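Local coordinates for protein pectinesterase inhibitor (Actinidia chinensis, PDB 1XG2) that inhibits pectin methylesterase, folding as a four-helix bundle that forms a complex with the enzyme, and may take part in regulating fruit ripening, at residues 7-12 / 21-26; 50-55 / 127-132. All blocks are in the same frame, centred on the assembly; numbering follows the deposited sequence. Where two conformers were deposited one is given.

Contact 1: 7-12 / 21-26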
loop_
_atom_site.group_PDB
_atom_site.type_symbol
_atom_site.label_atom_id
_atom_site.label_comp_id
_atom_site.label_asym_id
_atom_site.label_seq_id
_atom_site.Cartn_x
_atom_site.Cartn_y
_atom_site.Cartn_z
ATOM N N SER B 7 30.983 7.373 0.937
ATOM C CA SER B 7 31.377 5.965 0.913
ATOM C C SER B 7 30.422 5.045 1.672
ATOM O O SER B 7 30.412 3.838 1.437
ATOM C CB SER B 7 32.808 5.783 1.442
ATOM O OG SER B 7 32.810 5.944 2.850
ATOM N N GLU B 8 29.620 5.610 2.571
ATOM C CA GLU B 8 28.571 4.844 3.244
ATOM C C GLU B 8 27.234 4.850 2.530
ATOM O O GLU B 8 26.392 3.985 2.787
ATOM C CB GLU B 8 28.349 5.388 4.651
ATOM C CG GLU B 8 29.570 5.297 5.541
ATOM C CD GLU B 8 29.241 5.710 6.962
ATOM O OE1 GLU B 8 29.980 6.522 7.527
ATOM O OE2 GLU B 8 28.221 5.224 7.484
ATOM N N ILE B 9 27.017 5.843 1.673
ATOM C CA ILE B 9 25.725 6.022 1.018
ATOM C C ILE B 9 25.687 5.320 -0.323
ATOM O O ILE B 9 24.898 4.407 -0.529
ATOM C CB ILE B 9 25.410 7.525 0.847
ATOM C CG1 ILE B 9 25.265 8.200 2.212
ATOM C CG2 ILE B 9 24.109 7.711 0.082
ATOM C CD1 ILE B 9 25.328 9.730 2.135
ATOM N N CYS B 10 26.555 5.741 -1.239
ATOM C CA CYS B 10 26.448 5.294 -2.620
ATOM C C CYS B 10 26.501 3.767 -2.813
ATOM O O CYS B 10 25.675 3.236 -3.542
ATOM C CB CYS B 10 27.446 6.048 -3.511
ATOM S SG CYS B 10 26.904 7.765 -3.635
ATOM N N PRO B 11 27.425 3.057 -2.171
ATOM C CA PRO B 11 27.459 1.580 -2.287
ATOM C C PRO B 11 26.186 0.833 -1.848
ATOM O O PRO B 11 25.966 -0.284 -2.309
ATOM C CB PRO B 11 28.629 1.172 -1.390
ATOM C CG PRO B 11 29.456 2.390 -1.256
ATOM C CD PRO B 11 28.528 3.575 -1.343
ATOM N N LYS B 12 25.379 1.441 -0.982
ATOM C CA LYS B 12 24.119 0.845 -0.522
ATOM C C LYS B 12 22.929 1.141 -1.434
ATOM O O LYS B 12 21.846 0.597 -1.216
ATOM C CB LYS B 12 23.792 1.330 0.898
ATOM C CG LYS B 12 24.646 0.723 1.995
ATOM C CD LYS B 12 24.358 1.400 3.344
ATOM C CE LYS B 12 25.378 1.018 4.407
ATOM N NZ LYS B 12 26.684 1.735 4.255
ATOM N N GLN B 21 27.393 10.685 -8.961
ATOM C CA GLN B 21 27.210 11.810 -9.859
ATOM C C GLN B 21 26.332 12.885 -9.207
ATOM O O GLN B 21 26.650 14.073 -9.260
ATOM C CB GLN B 21 26.598 11.291 -11.154
ATOM C CG GLN B 21 26.376 12.282 -12.257
ATOM C CD GLN B 21 25.744 11.583 -13.465
ATOM O OE1 GLN B 21 24.725 12.042 -14.005
ATOM N NE2 GLN B 21 26.311 10.433 -13.840
ATOM N N ALA B 22 25.267 12.455 -8.538
ATOM C CA ALA B 22 24.327 13.373 -7.905
ATOM C C ALA B 22 24.962 14.099 -6.722
ATOM O O ALA B 22 24.848 15.314 -6.612
ATOM C CB ALA B 22 23.063 12.627 -7.457
ATOM N N LEU B 23 25.627 13.360 -5.838
ATOM C CA LEU B 23 26.253 13.947 -4.662
ATOM C C LEU B 23 27.462 14.829 -5.031
ATOM O O LEU B 23 27.684 15.870 -4.422
ATOM C CB LEU B 23 26.642 12.840 -3.653
ATOM C CG LEU B 23 25.440 12.089 -3.037
ATOM C CD1 LEU B 23 25.836 11.042 -1.959
ATOM C CD2 LEU B 23 24.425 13.051 -2.462
ATOM N N GLU B 24 28.213 14.431 -6.052
ATOM C CA GLU B 24 29.361 15.220 -6.517
ATOM C C GLU B 24 28.924 16.496 -7.247
ATOM O O GLU B 24 29.748 17.381 -7.480
ATOM C CB GLU B 24 30.270 14.390 -7.433
ATOM C CG GLU B 24 31.371 13.620 -6.708
ATOM C CD GLU B 24 32.303 12.893 -7.674
ATOM O OE1 GLU B 24 31.931 12.737 -8.869
ATOM O OE2 GLU B 24 33.397 12.463 -7.238
ATOM N N SER B 25 27.644 16.604 -7.611
ATOM C CA SER B 25 27.138 17.810 -8.271
ATOM C C SER B 25 26.931 18.969 -7.278
ATOM O O SER B 25 26.647 20.087 -7.683
ATOM C CB SER B 25 25.851 17.513 -9.050
ATOM O OG SER B 25 24.731 17.402 -8.188
ATOM N N ASP B 26 27.061 18.680 -5.983
ATOM C CA ASP B 26 27.033 19.692 -4.919
ATOM C C ASP B 26 28.416 20.340 -4.748
ATOM O O ASP B 26 29.335 19.689 -4.277
ATOM C CB ASP B 26 26.604 19.029 -3.602
ATOM C CG ASP B 26 26.376 20.026 -2.470
ATOM O OD1 ASP B 26 26.693 21.220 -2.627
ATOM O OD2 ASP B 26 25.875 19.691 -1.372
#

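Contact 2: 50-55 / 127-132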
loop_
_atom_site.group_PDB
_atom_site.type_symbol
_atom_site.label_atom_id
_atom_site.label_comp_id
_atom_site.label_asym_id
_atom_site.label_seq_id
_atom_site.Cartn_x
_atom_site.Cartn_y
_atom_site.Cartn_z
ATOM N N LYS B 50 9.363 16.196 -10.897
ATOM C CA LYS B 50 8.655 17.337 -11.478
ATOM C C LYS B 50 8.863 17.380 -12.988
ATOM O O LYS B 50 7.911 17.592 -13.747
ATOM C CB LYS B 50 9.094 18.646 -10.831
ATOM C CG LYS B 50 8.507 18.859 -9.446
ATOM C CD LYS B 50 8.944 20.180 -8.863
ATOM C CE LYS B 50 8.140 20.548 -7.622
ATOM N NZ LYS B 50 8.852 21.597 -6.837
ATOM N N GLN B 51 10.090 17.132 -13.431
ATOM C CA GLN B 51 10.378 17.079 -14.856
ATOM C C GLN B 51 9.597 15.950 -15.538
ATOM O O GLN B 51 9.073 16.116 -16.647
ATOM C CB GLN B 51 11.880 16.912 -15.116
ATOM C CG GLN B 51 12.205 16.659 -16.596
ATOM C CD GLN B 51 13.705 16.614 -16.893
ATOM O OE1 GLN B 51 14.379 17.659 -16.912
ATOM N NE2 GLN B 51 14.225 15.406 -17.147
ATOM N N THR B 52 9.520 14.798 -14.875
ATOM C CA THR B 52 8.861 13.639 -15.447
ATOM C C THR B 52 7.353 13.843 -15.533
ATOM O O THR B 52 6.725 13.387 -16.482
ATOM C CB THR B 52 9.235 12.370 -14.664
ATOM O OG1 THR B 52 10.644 12.131 -14.809
ATOM C CG2 THR B 52 8.591 11.137 -15.263
ATOM N N SER B 53 6.786 14.562 -14.570
ATOM C CA SER B 53 5.382 14.950 -14.628
ATOM C C SER B 53 5.092 15.667 -15.957
ATOM O O SER B 53 4.060 15.438 -16.595
ATOM C CB SER B 53 5.039 15.857 -13.439
ATOM O OG SER B 53 3.733 16.387 -13.570
ATOM N N LYS B 54 6.019 16.521 -16.377
ATOM C CA LYS B 54 5.860 17.255 -17.645
ATOM C C LYS B 54 6.034 16.352 -18.853
ATOM O O LYS B 54 5.341 16.513 -19.851
ATOM C CB LYS B 54 6.841 18.421 -17.716
ATOM C CG LYS B 54 6.662 19.415 -16.600
ATOM C CD LYS B 54 7.685 20.523 -16.682
ATOM C CE LYS B 54 7.311 21.636 -15.733
ATOM N NZ LYS B 54 8.531 22.299 -15.195
ATOM N N ILE B 55 6.956 15.393 -18.756
ATOM C CA ILE B 55 7.154 14.392 -19.795
ATOM C C ILE B 55 5.878 13.579 -20.003
ATOM O O ILE B 55 5.466 13.335 -21.138
ATOM C CB ILE B 55 8.334 13.466 -19.459
ATOM C CG1 ILE B 55 9.642 14.241 -19.627
ATOM C CG2 ILE B 55 8.296 12.201 -20.343
ATOM C CD1 ILE B 55 10.870 13.523 -19.069
ATOM N N THR B 127 10.347 4.337 -24.008
ATOM C CA THR B 127 11.675 4.278 -23.410
ATOM C C THR B 127 11.975 5.479 -22.527
ATOM O O THR B 127 12.524 5.311 -21.445
ATOM C CB THR B 127 12.742 4.163 -24.505
ATOM O OG1 THR B 127 12.548 2.929 -25.206
ATOM C CG2 THR B 127 14.127 4.017 -23.888
ATOM N N GLN B 128 11.608 6.675 -22.986
ATOM C CA GLN B 128 11.812 7.918 -22.231
ATOM C C GLN B 128 11.217 7.837 -20.818
ATOM O O GLN B 128 11.812 8.300 -19.842
ATOM C CB GLN B 128 11.160 9.097 -22.965
ATOM C CG GLN B 128 11.484 10.449 -22.350
ATOM C CD GLN B 128 10.843 11.651 -23.039
ATOM O OE1 GLN B 128 11.344 12.763 -22.881
ATOM N NE2 GLN B 128 9.738 11.451 -23.757
ATOM N N LEU B 129 10.016 7.286 -20.728
ATOM C CA LEU B 129 9.325 7.181 -19.447
ATOM C C LEU B 129 9.915 6.046 -18.613
ATOM O O LEU B 129 10.062 6.180 -17.402
ATOM C CB LEU B 129 7.833 6.980 -19.682
ATOM C CG LEU B 129 6.934 6.902 -18.450
ATOM C CD1 LEU B 129 7.120 8.116 -17.573
ATOM C CD2 LEU B 129 5.485 6.766 -18.906
ATOM N N HIS B 130 10.230 4.919 -19.245
ATOM C CA HIS B 130 10.889 3.828 -18.536
ATOM C C HIS B 130 12.166 4.354 -17.857
ATOM O O HIS B 130 12.387 4.109 -16.678
ATOM C CB HIS B 130 11.167 2.641 -19.470
ATOM C CG HIS B 130 11.983 1.557 -18.842
ATOM N ND1 HIS B 130 11.650 0.981 -17.636
ATOM C CD2 HIS B 130 13.125 0.950 -19.246
ATOM C CE1 HIS B 130 12.547 0.061 -17.328
ATOM N NE2 HIS B 130 13.453 0.022 -18.288
ATOM N N GLN B 131 12.964 5.142 -18.574
ATOM C CA GLN B 131 14.211 5.656 -18.005
ATOM C C GLN B 131 13.957 6.641 -16.874
ATOM O O GLN B 131 14.676 6.633 -15.864
ATOM C CB GLN B 131 15.104 6.281 -19.082
ATOM C CG GLN B 131 15.723 5.249 -20.038
ATOM C CD GLN B 131 16.663 4.277 -19.342
ATOM O OE1 GLN B 131 17.646 4.691 -18.723
ATOM N NE2 GLN B 131 16.357 2.990 -19.427
ATOM N N ALA B 132 12.930 7.471 -17.031
ATOM C CA ALA B 132 12.579 8.476 -16.030
ATOM C C ALA B 132 12.086 7.821 -14.730
ATOM O O ALA B 132 12.411 8.305 -13.656
ATOM C CB ALA B 132 11.529 9.458 -16.599
HETATM O O HOH W 1 11.831 10.909 -12.837
#

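Contact 1: 7-12 / 21-26
L23 reaches across to C10 and I9 through a single methyl, CD1, and this small apolar patch joins the two short N-terminal helices, 4-9 and 16-24, that form a helical hairpin ahead of the four-helix bundle. CD1 of L23 lies 3.8 Å from SG of C10, which stands anti to the carbonyl carbon (chi1 -69°) and is thereby turned toward the leucine. CG2 of I9 stands 4.3 Å from the same CD1, a looser approach. All three residues are buried, although the two segments hide only 102 Å² between them.

The C10-C19 disulfide ties C10 to helix 16-24, one turn before L23. On the bundle side, I9 also touches L37 of helix 34-60 and I146 and L149 of helix 127-149, while L23 rests on S41.

No hydrogen bond crosses between the segments, but each is braced by bonds of its own. The K12 side chain folds back, and its NZ meets O of E8 at 2.7 Å in the carbonyl plane, on a lone pair. In 21-26, O of A22 accepts from both N and OG of S25, the S25 OG lying 2.6 Å from A22 O and tilted 22° from the carbonyl plane.

Contact 2: 50-55 / 127-132
T52 meets A132 where the two backbones come nearest, their CA atoms 6.4 Å apart, and here the contact is tight. The methyl of A132 sits against both branches of the threonine, CB of A132 lying 3.3 Å from T52 OG1 and 3.6 Å from T52 CG2. With CG2 anti to the backbone N, the threonine methyl also reaches CD1 of L129, whose side chain crosses that of T52 at about a right angle. The hydroxyl is held from two sources: T52 OG1 bonds to O of S48 one turn earlier, and it lies 2.6 Å from a water that donates to A132 O, so that this water bridges the two helices.

These are helices 34-60 and 127-149 of the four-helix bundle, nearly antiparallel here at 160° with segment axes 10.6 Å apart; Y79 of helix 66-95 also touches T52.

Toward the solvent side the fit is looser. I55 and the exposed Q128 approach from opposite directions, and the extended glutamine, its CG anti to the backbone N (chi1 -172°), brings its amide up to the isoleucine. CG2 of I55 touches CD of Q128 at 3.7 Å, while CD1 of I55 lies 3.9 Å from Q128 OE1, a van der Waals contact without a hydrogen bond. Were I55 cut back to an alanine, the amide of Q128 would probably lose the apolar surface of CG2 and CD1 it lies against and swing more easily. At this end the CA atoms of I55 and L129 are 7.5 Å apart.

How the contacts relate
Contacts 1 and 2 lie in series along the chain, the first closing before the second opens, with centres 22 Å apart and nearest atoms about 11 Å apart, so they do not touch. Helices 34-60 and 127-149 connect them. Contact 2 joins these two helices directly, whereas contact 1 rests on both of them through I9. Contact 1 thus sits by the N-terminal part of helix 34-60 and the C-terminal part of helix 127-149, and contact 2 lies in the C-terminal half of helix 34-60 and at the start of helix 127-149, as their antiparallel course requires. Pectin methylesterase does not touch either segment of contact 2.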